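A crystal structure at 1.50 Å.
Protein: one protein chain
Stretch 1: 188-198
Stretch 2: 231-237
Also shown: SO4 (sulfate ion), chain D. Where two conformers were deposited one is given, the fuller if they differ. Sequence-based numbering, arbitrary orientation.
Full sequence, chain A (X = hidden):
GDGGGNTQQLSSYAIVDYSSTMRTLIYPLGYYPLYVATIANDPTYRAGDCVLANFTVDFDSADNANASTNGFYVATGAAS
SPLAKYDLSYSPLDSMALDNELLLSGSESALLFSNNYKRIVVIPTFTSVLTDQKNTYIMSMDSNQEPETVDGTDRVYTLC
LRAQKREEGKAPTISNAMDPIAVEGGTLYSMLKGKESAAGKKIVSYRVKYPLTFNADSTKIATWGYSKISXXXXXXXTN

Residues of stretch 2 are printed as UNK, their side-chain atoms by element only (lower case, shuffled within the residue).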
# COMPACT_ATOMS: atom_id res chain seq x y z
N LEU A 188 5.74 9.51 -6.66
CA LEU A 188 5.26 10.27 -5.51
C LEU A 188 6.40 10.52 -4.55
O LEU A 188 6.58 11.64 -4.07
CB LEU A 188 4.14 9.50 -4.79
CG LEU A 188 3.54 10.25 -3.60
CD1 LEU A 188 2.73 11.43 -4.04
CD2 LEU A 188 2.72 9.36 -2.74
N TYR A 189 7.20 9.47 -4.28
CA TYR A 189 8.32 9.65 -3.37
C TYR A 189 9.28 10.72 -3.87
O TYR A 189 9.66 11.59 -3.08
CB TYR A 189 9.08 8.30 -3.25
CG TYR A 189 10.32 8.42 -2.38
CD1 TYR A 189 10.24 8.21 -1.00
CD2 TYR A 189 11.56 8.73 -2.93
CE1 TYR A 189 11.37 8.33 -0.19
CE2 TYR A 189 12.70 8.83 -2.13
CZ TYR A 189 12.60 8.61 -0.76
OH TYR A 189 13.72 8.75 0.02
N SER A 190 9.70 10.65 -5.15
CA SER A 190 10.65 11.61 -5.69
C SER A 190 10.10 13.02 -5.63
O SER A 190 10.84 13.95 -5.25
CB SER A 190 11.02 11.26 -7.13
OG SER A 190 11.63 9.98 -7.16
N MSE A 191 8.79 13.20 -5.94
CA MSE A 191 8.22 14.53 -5.93
C MSE A 191 8.13 15.08 -4.50
O MSE A 191 8.54 16.23 -4.29
CB MSE A 191 6.84 14.52 -6.59
CG MSE A 191 6.23 15.91 -6.71
SE MSE A 191 4.46 15.81 -7.47
CE MSE A 191 3.63 14.96 -6.05
N LEU A 192 7.58 14.30 -3.56
CA LEU A 192 7.44 14.81 -2.19
C LEU A 192 8.78 14.93 -1.49
O LEU A 192 8.94 15.84 -0.67
CB LEU A 192 6.45 13.98 -1.36
CG LEU A 192 5.03 13.93 -1.97
CD1 LEU A 192 4.08 13.13 -1.08
CD2 LEU A 192 4.46 15.33 -2.17
N LYS A 193 9.77 14.08 -1.82
CA LYS A 193 11.11 14.24 -1.25
C LYS A 193 11.69 15.60 -1.68
O LYS A 193 12.30 16.29 -0.85
CB LYS A 193 12.04 13.10 -1.68
CG LYS A 193 13.51 13.33 -1.33
CD LYS A 193 14.34 12.14 -1.75
CE LYS A 193 15.82 12.41 -1.59
NZ LYS A 193 16.64 11.41 -2.34
N GLY A 194 11.51 15.96 -2.95
CA GLY A 194 12.02 17.21 -3.48
C GLY A 194 11.39 18.40 -2.78
O GLY A 194 12.11 19.30 -2.32
N LYS A 195 10.04 18.38 -2.61
CA LYS A 195 9.31 19.48 -1.95
C LYS A 195 9.64 19.57 -0.45
O LYS A 195 9.88 20.66 0.06
CB LYS A 195 7.78 19.29 -2.11
CG LYS A 195 7.27 19.42 -3.55
CD LYS A 195 5.78 19.13 -3.63
CE LYS A 195 5.24 19.18 -5.05
NZ LYS A 195 4.96 20.55 -5.51
N GLU A 196 9.63 18.42 0.25
CA GLU A 196 9.84 18.45 1.69
C GLU A 196 11.31 18.67 2.08
O GLU A 196 11.54 19.38 3.07
CB GLU A 196 9.25 17.21 2.36
CG GLU A 196 7.72 17.24 2.33
CD GLU A 196 7.14 18.56 2.80
OE1 GLU A 196 7.36 18.91 3.98
OE2 GLU A 196 6.62 19.33 1.95
N SER A 197 12.29 18.16 1.30
CA SER A 197 13.70 18.45 1.63
C SER A 197 13.98 19.96 1.43
O SER A 197 14.67 20.58 2.26
CB SER A 197 14.65 17.60 0.79
OG SER A 197 14.55 17.95 -0.58
N ALA A 198 13.36 20.58 0.41
CA ALA A 198 13.49 22.03 0.16
C ALA A 198 12.91 22.85 1.33
O ALA A 198 13.39 23.94 1.61
CB ALA A 198 12.80 22.41 -1.13
N UNK A 231 3.48 8.15 7.47
CA UNK A 231 4.72 8.91 7.27
C UNK A 231 5.81 8.04 6.75
O UNK A 231 5.84 6.82 7.02
n UNK A 231 4.40 12.39 10.66
c UNK A 231 4.21 10.54 9.16
c UNK A 231 4.62 11.10 10.49
o UNK A 231 5.10 10.39 11.38
c UNK A 231 5.19 9.51 8.61
N UNK A 232 6.75 8.65 6.04
CA UNK A 232 7.93 7.93 5.58
C UNK A 232 9.13 8.85 5.59
O UNK A 232 9.00 10.08 5.47
c UNK A 232 8.31 8.82 2.31
c UNK A 232 7.94 9.62 1.24
c UNK A 232 7.75 7.26 4.21
c UNK A 232 7.35 8.17 3.07
c UNK A 232 6.01 8.34 2.74
c UNK A 232 6.61 9.77 0.91
c UNK A 232 5.64 9.15 1.67
N UNK A 233 10.30 8.26 5.76
CA UNK A 233 11.53 9.03 5.78
C UNK A 233 11.98 9.35 4.36
O UNK A 233 11.84 8.51 3.46
o UNK A 233 13.87 8.92 6.44
c UNK A 233 12.63 8.24 6.50
N UNK A 234 12.58 10.54 4.17
CA UNK A 234 13.16 10.93 2.87
C UNK A 234 14.69 11.11 3.01
O UNK A 234 15.33 11.67 2.12
c UNK A 234 12.36 13.34 3.20
c UNK A 234 12.46 12.14 2.22
c UNK A 234 12.02 14.67 2.57
c UNK A 234 11.06 11.71 1.71
N UNK A 235 15.25 10.59 4.11
CA UNK A 235 16.71 10.56 4.32
C UNK A 235 17.23 9.29 3.65
O UNK A 235 16.56 8.25 3.66
o UNK A 235 18.18 12.52 8.23
c UNK A 235 17.07 10.57 5.81
o UNK A 235 16.56 11.17 8.85
c UNK A 235 17.16 11.84 7.99
c UNK A 235 16.64 11.81 6.56
N UNK A 236 18.38 9.39 3.01
CA UNK A 236 18.99 8.24 2.36
C UNK A 236 20.44 8.15 2.81
O UNK A 236 20.94 9.11 3.40
c UNK A 236 18.82 8.29 0.83
o UNK A 236 16.15 8.97 -1.09
o UNK A 236 17.38 7.34 -1.93
c UNK A 236 16.98 8.04 -0.97
c UNK A 236 17.48 7.70 0.42
N UNK A 237 21.09 6.98 2.61
CA UNK A 237 22.47 6.70 3.03
C UNK A 237 23.49 7.72 2.51
O UNK A 237 23.38 8.20 1.39
c UNK A 237 22.88 5.30 2.60
S SO4 D . 14.78 9.61 -5.78
O1 SO4 D . 13.81 8.55 -6.04
O2 SO4 D . 15.58 9.27 -4.61
O3 SO4 D . 15.65 9.75 -6.95
O4 SO4 D . 14.09 10.88 -5.55
O HOH W 1 14.09 6.90 2.40

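Position 231 carries three side-chain carbons in an unbranched run, the third bonded to one oxygen and one nitrogen. The side chain lies out of reach of the helix 188-198. The terminal amide identifies Q231, and its amide nitrogen is satisfied elsewhere in the structure.

At position 232 a single carbon leads into a ring of six carbons with no heteroatom, and the CA-to-CB bond points toward the helix. One ring carbon comes within 3.5 Å of CD1 of Y189. The residue is F232, and the ring atom is CE1. Its ring and that of Y189 are inclined at 30°, with centroids 5.7 Å apart; they are near parallel but slid so far that they barely overlap.

Position 233 has one carbon and then one oxygen, a hydroxymethyl group. Its CA-to-CB bond points away from the helix, and the backbone does the facing: O of position 233 lies 3.7 Å from CE1 of Y189, at the edge of the tyrosine ring. The residue is S233, and its OG accepts a hydrogen bond from the backbone N of position 235 (3.2 Å).

Position 234 has four carbons, forked at the first, with one arm two carbons long, and its CA-to-CB bond points toward the helix. The short arm lies 3.8 Å from CB of K193 and 3.9 Å from CE1 of Y189, while the end of the long arm lies 3.8 Å from CB of E196 and 3.7 Å from N of S197, so the side chain spans two helical turns. This is I234, the short arm being CG2 and the end of the long arm CD1.

Position 235 shows three carbons ending in two oxygens, a carboxylate. Its CA-to-CB bond points away and it makes no contact with the helix. The residue is E235.

Position 236 has the same composition, but its CA-to-CB bond points toward the helix. One carboxylate oxygen lies 2.7 Å from OH of Y189 and 2.8 Å from NZ of K193. This is E236, and the oxygen is OE2.

Position 237, with a single side-chain carbon, is poorly ordered and out of reach; it is A237.

The contact buries 412 Å² and joins an apolar patch to a polar clasp. I234 gives up the largest area, packing along Y189, K193 and E196, with F232 beside the tyrosine. At the more exposed end, OE2 of E236 accepts a hydrogen bond from OH of Y189 and forms a salt bridge with extended K193. A water lies within hydrogen-bonding distance of OH of Y189 (3.0 Å), O of S233 (3.0 Å) and O of E235 (3.1 Å), linking the hydroxyl to the backbone of stretch 2.

Stretch 2 (231-237) QFSIEEA
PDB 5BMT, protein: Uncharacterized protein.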